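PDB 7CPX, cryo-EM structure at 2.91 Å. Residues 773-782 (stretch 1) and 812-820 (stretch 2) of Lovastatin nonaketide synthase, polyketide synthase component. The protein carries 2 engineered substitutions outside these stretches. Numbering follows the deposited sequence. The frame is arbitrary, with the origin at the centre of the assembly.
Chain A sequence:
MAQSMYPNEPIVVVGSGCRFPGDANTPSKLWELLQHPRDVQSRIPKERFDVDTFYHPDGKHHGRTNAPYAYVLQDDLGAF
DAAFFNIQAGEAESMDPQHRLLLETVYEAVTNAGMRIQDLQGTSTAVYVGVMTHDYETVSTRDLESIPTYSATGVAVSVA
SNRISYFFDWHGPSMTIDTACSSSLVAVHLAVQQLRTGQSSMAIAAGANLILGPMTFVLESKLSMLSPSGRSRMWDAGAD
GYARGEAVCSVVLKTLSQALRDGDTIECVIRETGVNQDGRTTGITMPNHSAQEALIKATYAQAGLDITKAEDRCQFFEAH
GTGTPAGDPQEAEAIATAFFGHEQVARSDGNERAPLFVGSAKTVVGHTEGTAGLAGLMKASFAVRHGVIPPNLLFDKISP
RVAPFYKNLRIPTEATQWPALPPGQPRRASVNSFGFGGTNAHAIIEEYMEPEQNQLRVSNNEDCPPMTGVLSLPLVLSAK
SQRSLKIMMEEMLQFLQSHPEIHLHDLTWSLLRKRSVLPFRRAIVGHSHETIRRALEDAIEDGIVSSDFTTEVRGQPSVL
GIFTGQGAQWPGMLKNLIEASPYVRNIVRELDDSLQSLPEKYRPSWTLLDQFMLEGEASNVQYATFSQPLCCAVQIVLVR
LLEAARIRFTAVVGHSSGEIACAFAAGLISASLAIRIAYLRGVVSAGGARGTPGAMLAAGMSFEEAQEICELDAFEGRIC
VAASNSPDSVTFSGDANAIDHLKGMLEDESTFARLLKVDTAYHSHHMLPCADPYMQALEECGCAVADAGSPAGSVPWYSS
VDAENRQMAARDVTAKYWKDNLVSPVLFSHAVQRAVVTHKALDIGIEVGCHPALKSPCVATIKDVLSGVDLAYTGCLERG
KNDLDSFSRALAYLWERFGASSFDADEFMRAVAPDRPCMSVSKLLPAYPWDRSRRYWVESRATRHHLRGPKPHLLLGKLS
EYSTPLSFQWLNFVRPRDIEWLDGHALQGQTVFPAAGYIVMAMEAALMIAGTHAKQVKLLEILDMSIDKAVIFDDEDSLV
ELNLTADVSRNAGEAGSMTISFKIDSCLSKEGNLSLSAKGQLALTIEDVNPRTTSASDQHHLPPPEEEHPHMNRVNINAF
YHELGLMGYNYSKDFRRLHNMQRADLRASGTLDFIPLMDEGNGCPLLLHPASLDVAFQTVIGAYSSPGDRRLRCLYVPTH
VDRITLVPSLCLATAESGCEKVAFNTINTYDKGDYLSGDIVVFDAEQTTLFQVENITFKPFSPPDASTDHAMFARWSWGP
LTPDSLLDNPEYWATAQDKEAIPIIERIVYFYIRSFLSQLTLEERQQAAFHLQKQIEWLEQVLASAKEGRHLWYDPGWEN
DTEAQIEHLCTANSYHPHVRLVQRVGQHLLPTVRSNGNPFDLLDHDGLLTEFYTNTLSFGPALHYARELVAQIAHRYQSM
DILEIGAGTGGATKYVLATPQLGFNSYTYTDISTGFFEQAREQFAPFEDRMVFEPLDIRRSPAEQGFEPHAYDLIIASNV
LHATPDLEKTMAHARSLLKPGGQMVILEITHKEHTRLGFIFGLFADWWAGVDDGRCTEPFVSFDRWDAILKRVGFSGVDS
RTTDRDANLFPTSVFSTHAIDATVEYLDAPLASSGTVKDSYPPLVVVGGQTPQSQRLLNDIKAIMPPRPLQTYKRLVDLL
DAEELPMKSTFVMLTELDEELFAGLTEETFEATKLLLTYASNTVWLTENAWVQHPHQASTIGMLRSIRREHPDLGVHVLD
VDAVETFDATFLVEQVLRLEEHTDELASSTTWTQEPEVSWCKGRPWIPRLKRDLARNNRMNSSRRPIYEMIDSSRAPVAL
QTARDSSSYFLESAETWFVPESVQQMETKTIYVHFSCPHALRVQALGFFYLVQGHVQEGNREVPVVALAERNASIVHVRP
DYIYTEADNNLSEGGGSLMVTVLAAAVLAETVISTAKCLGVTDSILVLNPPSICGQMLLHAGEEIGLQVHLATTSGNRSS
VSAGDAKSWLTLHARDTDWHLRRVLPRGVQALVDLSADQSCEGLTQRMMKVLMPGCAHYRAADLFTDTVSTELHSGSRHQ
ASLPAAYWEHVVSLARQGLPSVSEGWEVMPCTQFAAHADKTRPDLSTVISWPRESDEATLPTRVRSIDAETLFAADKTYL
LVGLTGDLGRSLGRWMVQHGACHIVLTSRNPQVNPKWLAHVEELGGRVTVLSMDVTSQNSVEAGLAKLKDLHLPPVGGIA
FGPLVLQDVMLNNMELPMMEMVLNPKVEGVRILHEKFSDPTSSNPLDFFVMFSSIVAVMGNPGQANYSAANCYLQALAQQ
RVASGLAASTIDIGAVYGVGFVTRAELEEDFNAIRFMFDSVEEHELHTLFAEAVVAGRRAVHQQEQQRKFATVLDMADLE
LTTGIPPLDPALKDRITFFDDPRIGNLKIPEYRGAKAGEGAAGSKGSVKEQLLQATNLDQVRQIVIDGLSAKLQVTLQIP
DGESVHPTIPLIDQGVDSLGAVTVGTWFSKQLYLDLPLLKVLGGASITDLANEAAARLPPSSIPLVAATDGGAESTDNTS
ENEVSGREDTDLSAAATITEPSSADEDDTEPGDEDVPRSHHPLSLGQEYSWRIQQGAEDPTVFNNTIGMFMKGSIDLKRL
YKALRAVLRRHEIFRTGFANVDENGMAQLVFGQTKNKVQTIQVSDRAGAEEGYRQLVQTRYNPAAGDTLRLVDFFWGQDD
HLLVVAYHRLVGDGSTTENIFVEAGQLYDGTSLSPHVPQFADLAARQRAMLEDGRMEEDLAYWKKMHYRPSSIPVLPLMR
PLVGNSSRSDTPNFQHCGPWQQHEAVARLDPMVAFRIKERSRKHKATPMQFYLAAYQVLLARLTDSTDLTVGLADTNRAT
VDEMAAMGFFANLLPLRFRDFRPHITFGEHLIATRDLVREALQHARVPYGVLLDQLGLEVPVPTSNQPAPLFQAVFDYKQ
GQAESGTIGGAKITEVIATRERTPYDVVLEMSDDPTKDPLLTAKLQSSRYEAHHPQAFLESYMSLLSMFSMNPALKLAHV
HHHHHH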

ATOM      1  N   PRO A 773     -45.808  59.166  76.959  1.00219.88           N
ATOM      2  CA  PRO A 773     -44.583  59.859  77.391  1.00219.88           C
ATOM      3  C   PRO A 773     -43.397  59.579  76.487  1.00219.88           C
ATOM      4  O   PRO A 773     -42.608  60.489  76.199  1.00219.88           O
ATOM      5  CB  PRO A 773     -44.362  59.325  78.813  1.00219.88           C
ATOM      6  CG  PRO A 773     -45.040  58.003  78.829  1.00219.88           C
ATOM      7  CD  PRO A 773     -46.235  58.148  77.936  1.00219.88           C
ATOM      8  N   TYR A 774     -43.264  58.340  76.008  1.00216.38           N
ATOM      9  CA  TYR A 774     -42.158  58.002  75.118  1.00216.38           C
ATOM     10  C   TYR A 774     -42.122  58.944  73.923  1.00216.38           C
ATOM     11  O   TYR A 774     -41.095  59.573  73.643  1.00216.38           O
ATOM     12  CB  TYR A 774     -42.286  56.546  74.667  1.00216.38           C
ATOM     13  CG  TYR A 774     -41.791  56.285  73.262  1.00216.38           C
ATOM     14  CD1 TYR A 774     -40.434  56.249  72.976  1.00216.38           C
ATOM     15  CD2 TYR A 774     -42.686  56.063  72.224  1.00216.38           C
ATOM     16  CE1 TYR A 774     -39.981  56.008  71.693  1.00216.38           C
ATOM     17  CE2 TYR A 774     -42.243  55.819  70.938  1.00216.38           C
ATOM     18  CZ  TYR A 774     -40.889  55.792  70.679  1.00216.38           C
ATOM     19  OH  TYR A 774     -40.445  55.549  69.401  1.00216.38           O
ATOM     20  N   MET A 775     -43.252  59.084  73.227  1.00217.86           N
ATOM     21  CA  MET A 775     -43.311  60.025  72.115  1.00217.86           C
ATOM     22  C   MET A 775     -42.985  61.436  72.588  1.00217.86           C
ATOM     23  O   MET A 775     -42.254  62.171  71.914  1.00217.86           O
ATOM     24  CB  MET A 775     -44.693  59.985  71.463  1.00217.86           C
ATOM     25  CG  MET A 775     -44.776  60.747  70.149  1.00217.86           C
ATOM     26  SD  MET A 775     -46.445  60.808  69.469  1.00217.86           S
ATOM     27  CE  MET A 775     -47.266  61.850  70.672  1.00217.86           C
ATOM     28  N   GLN A 776     -43.506  61.825  73.756  1.00218.41           N
ATOM     29  CA  GLN A 776     -43.187  63.142  74.293  1.00218.41           C
ATOM     30  C   GLN A 776     -41.685  63.324  74.447  1.00218.41           C
ATOM     31  O   GLN A 776     -41.168  64.427  74.240  1.00218.41           O
ATOM     32  CB  GLN A 776     -43.890  63.348  75.636  1.00218.41           C
ATOM     33  CG  GLN A 776     -45.403  63.436  75.534  1.00218.41           C
ATOM     34  CD  GLN A 776     -46.075  63.512  76.891  1.00218.41           C
ATOM     35  OE1 GLN A 776     -45.411  63.501  77.927  1.00218.41           O
ATOM     36  NE2 GLN A 776     -47.401  63.589  76.892  1.00218.41           N
ATOM     37  N   ALA A 777     -40.968  62.257  74.808  1.00215.67           N
ATOM     38  CA  ALA A 777     -39.514  62.332  74.846  1.00215.67           C
ATOM     39  C   ALA A 777     -38.926  62.308  73.441  1.00215.67           C
ATOM     40  O   ALA A 777     -37.973  63.040  73.151  1.00215.67           O
ATOM     41  CB  ALA A 777     -38.952  61.182  75.683  1.00215.67           C
ATOM     42  N   LEU A 778     -39.496  61.488  72.554  1.00215.28           N
ATOM     43  CA  LEU A 778     -38.958  61.376  71.204  1.00215.28           C
ATOM     44  C   LEU A 778     -39.046  62.700  70.456  1.00215.28           C
ATOM     45  O   LEU A 778     -38.238  62.955  69.557  1.00215.28           O
ATOM     46  CB  LEU A 778     -39.693  60.277  70.437  1.00215.28           C
ATOM     47  CG  LEU A 778     -39.033  59.822  69.135  1.00215.28           C
ATOM     48  CD1 LEU A 778     -39.214  58.326  68.951  1.00215.28           C
ATOM     49  CD2 LEU A 778     -39.607  60.570  67.945  1.00215.28           C
ATOM     50  N   GLU A 779     -40.010  63.552  70.811  1.00214.92           N
ATOM     51  CA  GLU A 779     -40.074  64.876  70.204  1.00214.92           C
ATOM     52  C   GLU A 779     -38.810  65.671  70.504  1.00214.92           C
ATOM     53  O   GLU A 779     -38.292  66.382  69.634  1.00214.92           O
ATOM     54  CB  GLU A 779     -41.311  65.624  70.701  1.00214.92           C
ATOM     55  CG  GLU A 779     -42.624  65.041  70.205  1.00214.92           C
ATOM     56  CD  GLU A 779     -43.829  65.814  70.703  1.00214.92           C
ATOM     57  OE1 GLU A 779     -43.646  66.744  71.517  1.00214.92           O
ATOM     58  OE2 GLU A 779     -44.960  65.493  70.279  1.00214.92           O
ATOM     59  N   GLU A 780     -38.300  65.565  71.729  1.00213.94           N
ATOM     60  CA  GLU A 780     -37.039  66.185  72.111  1.00213.94           C
ATOM     61  C   GLU A 780     -35.857  65.245  71.927  1.00213.94           C
ATOM     62  O   GLU A 780     -34.726  65.612  72.259  1.00213.94           O
ATOM     63  CB  GLU A 780     -37.104  66.659  73.564  1.00213.94           C
ATOM     64  CG  GLU A 780     -38.268  67.590  73.859  1.00213.94           C
ATOM     65  CD  GLU A 780     -38.251  68.112  75.282  1.00213.94           C
ATOM     66  OE1 GLU A 780     -37.306  67.779  76.027  1.00213.94           O
ATOM     67  OE2 GLU A 780     -39.184  68.854  75.657  1.00213.94           O
ATOM     68  N   CYS A 781     -36.095  64.042  71.408  1.00213.08           N
ATOM     69  CA  CYS A 781     -35.057  63.035  71.221  1.00213.08           C
ATOM     70  C   CYS A 781     -35.163  62.425  69.830  1.00213.08           C
ATOM     71  O   CYS A 781     -35.125  61.202  69.661  1.00213.08           O
ATOM     72  CB  CYS A 781     -35.148  61.955  72.298  1.00213.08           C
ATOM     73  SG  CYS A 781     -33.776  60.784  72.310  1.00213.08           S
ATOM     74  N   GLY A 782     -35.311  63.271  68.815  1.00208.69           N
ATOM     75  CA  GLY A 782     -35.417  62.805  67.444  1.00208.69           C
ATOM     76  C   GLY A 782     -36.823  62.375  67.075  1.00208.69           C
ATOM     77  O   GLY A 782     -37.451  62.961  66.193  1.00208.69           O
TER
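Stretch 2 812-820: DVTAKYWKD

Stretch 2 begins with loop or turn, D812 to T814, and from A815 to D820 it is a helix, with T814 at the N-cap position. This helix packs on the helix of stretch 1 in a roughly antiparallel sense: the N-to-C directions make an angle of 143°, and the axes approach to 9.2 Å. The register follows from that direction. Early in stretch 1, the CA of M775 lies 5.9 Å from the CA of K819; one turn later, the CA of E779 lies 5.9 Å from the CA of A815.

P773 makes no contact with stretch 2. The CA-to-CB bond of Y774 points sideways to stretch 2, but its long side chain carries the hydroxyl to the neighbouring backbone, where OH of Y774 donates a weak hydrogen bond of 3.3 Å to O of W818. The same OH lies 3.3 Å from CB of W818, and the CA of K819 sits at the edge of the tyrosine ring. M775 points toward stretch 2 and is covered more than any other residue here. Its flexible, unbranched side chain reaches across the partner helix: CG of M775 is 3.6 Å from CB of A815, while SD of M775 reaches CD of K819 at 3.5 Å, against the aliphatic part of the lysine.

Q776 points away and A777 is out of reach, as expected for the far side of a helix. L778, three residues after M775, also points toward stretch 2. Its branched end touches two residues, CD2 of L778 lying 3.6 Å from CB of A815 and CD1 3.4 Å from CB of W818. The small A815 thus receives both M775 and L778, and CG of E779 lies 3.8 Å from CB of A815. E780 and C781 make no contact. At G782 the chain has a positive phi of 83°, a conformation suited to glycine.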

ATOM      1  N   ASP A 812     -41.995  60.348  57.434  1.00210.83           N
ATOM      2  CA  ASP A 812     -41.564  59.297  58.348  1.00210.83           C
ATOM      3  C   ASP A 812     -40.759  59.821  59.530  1.00210.83           C
ATOM      4  O   ASP A 812     -40.407  59.033  60.414  1.00210.83           O
ATOM      5  CB  ASP A 812     -40.733  58.254  57.593  1.00210.83           C
ATOM      6  CG  ASP A 812     -39.445  58.824  57.032  1.00210.83           C
ATOM      7  OD1 ASP A 812     -38.554  59.188  57.829  1.00210.83           O
ATOM      8  OD2 ASP A 812     -39.319  58.902  55.792  1.00210.83           O
ATOM      9  N   VAL A 813     -40.461  61.123  59.571  1.00210.21           N
ATOM     10  CA  VAL A 813     -39.667  61.685  60.661  1.00210.21           C
ATOM     11  C   VAL A 813     -40.518  62.144  61.836  1.00210.21           C
ATOM     12  O   VAL A 813     -39.963  62.485  62.893  1.00210.21           O
ATOM     13  CB  VAL A 813     -38.815  62.871  60.165  1.00210.21           C
ATOM     14  CG1 VAL A 813     -37.968  62.455  58.973  1.00210.21           C
ATOM     15  CG2 VAL A 813     -39.701  64.058  59.810  1.00210.21           C
ATOM     16  N   THR A 814     -41.840  62.164  61.692  1.00212.14           N
ATOM     17  CA  THR A 814     -42.703  62.639  62.762  1.00212.14           C
ATOM     18  C   THR A 814     -42.688  61.672  63.941  1.00212.14           C
ATOM     19  O   THR A 814     -42.597  60.451  63.775  1.00212.14           O
ATOM     20  CB  THR A 814     -44.135  62.813  62.257  1.00212.14           C
ATOM     21  OG1 THR A 814     -44.673  61.537  61.890  1.00212.14           O
ATOM     22  CG2 THR A 814     -44.165  63.738  61.050  1.00212.14           C
ATOM     23  N   ALA A 815     -42.782  62.234  65.148  1.00215.24           N
ATOM     24  CA  ALA A 815     -42.799  61.406  66.350  1.00215.24           C
ATOM     25  C   ALA A 815     -44.009  60.484  66.377  1.00215.24           C
ATOM     26  O   ALA A 815     -43.943  59.386  66.946  1.00215.24           O
ATOM     27  CB  ALA A 815     -42.780  62.293  67.596  1.00215.24           C
ATOM     28  N   LYS A 816     -45.122  60.909  65.775  1.00215.99           N
ATOM     29  CA  LYS A 816     -46.314  60.071  65.761  1.00215.99           C
ATOM     30  C   LYS A 816     -46.070  58.769  65.013  1.00215.99           C
ATOM     31  O   LYS A 816     -46.677  57.745  65.339  1.00215.99           O
ATOM     32  CB  LYS A 816     -47.483  60.837  65.144  1.00215.99           C
ATOM     33  CG  LYS A 816     -47.872  62.080  65.926  1.00215.99           C
ATOM     34  CD  LYS A 816     -49.068  62.786  65.314  1.00215.99           C
ATOM     35  CE  LYS A 816     -49.459  64.013  66.123  1.00215.99           C
ATOM     36  NZ  LYS A 816     -50.633  64.720  65.542  1.00215.99           N
ATOM     37  N   TYR A 817     -45.185  58.779  64.014  1.00212.50           N
ATOM     38  CA  TYR A 817     -44.838  57.535  63.335  1.00212.50           C
ATOM     39  C   TYR A 817     -44.087  56.590  64.267  1.00212.50           C
ATOM     40  O   TYR A 817     -44.365  55.384  64.299  1.00212.50           O
ATOM     41  CB  TYR A 817     -44.006  57.835  62.090  1.00212.50           C
ATOM     42  CG  TYR A 817     -43.592  56.600  61.325  1.00212.50           C
ATOM     43  CD1 TYR A 817     -44.535  55.673  60.904  1.00212.50           C
ATOM     44  CD2 TYR A 817     -42.259  56.364  61.017  1.00212.50           C
ATOM     45  CE1 TYR A 817     -44.163  54.544  60.204  1.00212.50           C
ATOM     46  CE2 TYR A 817     -41.878  55.238  60.315  1.00212.50           C
ATOM     47  CZ  TYR A 817     -42.834  54.331  59.911  1.00212.50           C
ATOM     48  OH  TYR A 817     -42.464  53.205  59.212  1.00212.50           O
ATOM     49  N   TRP A 818     -43.135  57.119  65.037  1.00213.48           N
ATOM     50  CA  TRP A 818     -42.419  56.279  65.990  1.00213.48           C
ATOM     51  C   TRP A 818     -43.350  55.770  67.083  1.00213.48           C
ATOM     52  O   TRP A 818     -43.118  54.695  67.647  1.00213.48           O
ATOM     53  CB  TRP A 818     -41.250  57.055  66.595  1.00213.48           C
ATOM     54  CG  TRP A 818     -40.339  57.656  65.565  1.00213.48           C
ATOM     55  CD1 TRP A 818     -40.424  58.906  65.028  1.00213.48           C
ATOM     56  CD2 TRP A 818     -39.209  57.030  64.946  1.00213.48           C
ATOM     57  NE1 TRP A 818     -39.417  59.100  64.114  1.00213.48           N
ATOM     58  CE2 TRP A 818     -38.656  57.963  64.045  1.00213.48           C
ATOM     59  CE3 TRP A 818     -38.610  55.772  65.065  1.00213.48           C
ATOM     60  CZ2 TRP A 818     -37.535  57.678  63.270  1.00213.48           C
ATOM     61  CZ3 TRP A 818     -37.496  55.493  64.295  1.00213.48           C
ATOM     62  CH2 TRP A 818     -36.971  56.442  63.409  1.00213.48           C
ATOM     63  N   LYS A 819     -44.402  56.530  67.401  1.00217.59           N
ATOM     64  CA  LYS A 819     -45.416  56.031  68.326  1.00217.59           C
ATOM     65  C   LYS A 819     -46.235  54.912  67.693  1.00217.59           C
ATOM     66  O   LYS A 819     -46.466  53.868  68.315  1.00217.59           O
ATOM     67  CB  LYS A 819     -46.324  57.179  68.768  1.00217.59           C
ATOM     68  CG  LYS A 819     -47.566  56.739  69.527  1.00217.59           C
ATOM     69  CD  LYS A 819     -48.327  57.931  70.081  1.00217.59           C
ATOM     70  CE  LYS A 819     -49.642  57.505  70.710  1.00217.59           C
ATOM     71  NZ  LYS A 819     -50.386  58.660  71.282  1.00217.59           N
ATOM     72  N   ASP A 820     -46.680  55.111  66.450  1.00217.95           N
ATOM     73  CA  ASP A 820     -47.406  54.071  65.735  1.00217.95           C
ATOM     74  C   ASP A 820     -46.572  52.810  65.580  1.00217.95           C
ATOM     75  O   ASP A 820     -47.134  51.723  65.404  1.00217.95           O
ATOM     76  CB  ASP A 820     -47.830  54.582  64.358  1.00217.95           C
ATOM     77  CG  ASP A 820     -48.745  55.786  64.439  1.00217.95           C
ATOM     78  OD1 ASP A 820     -49.066  56.216  65.567  1.00217.95           O
ATOM     79  OD2 ASP A 820     -49.143  56.304  63.375  1.00217.95           O
TER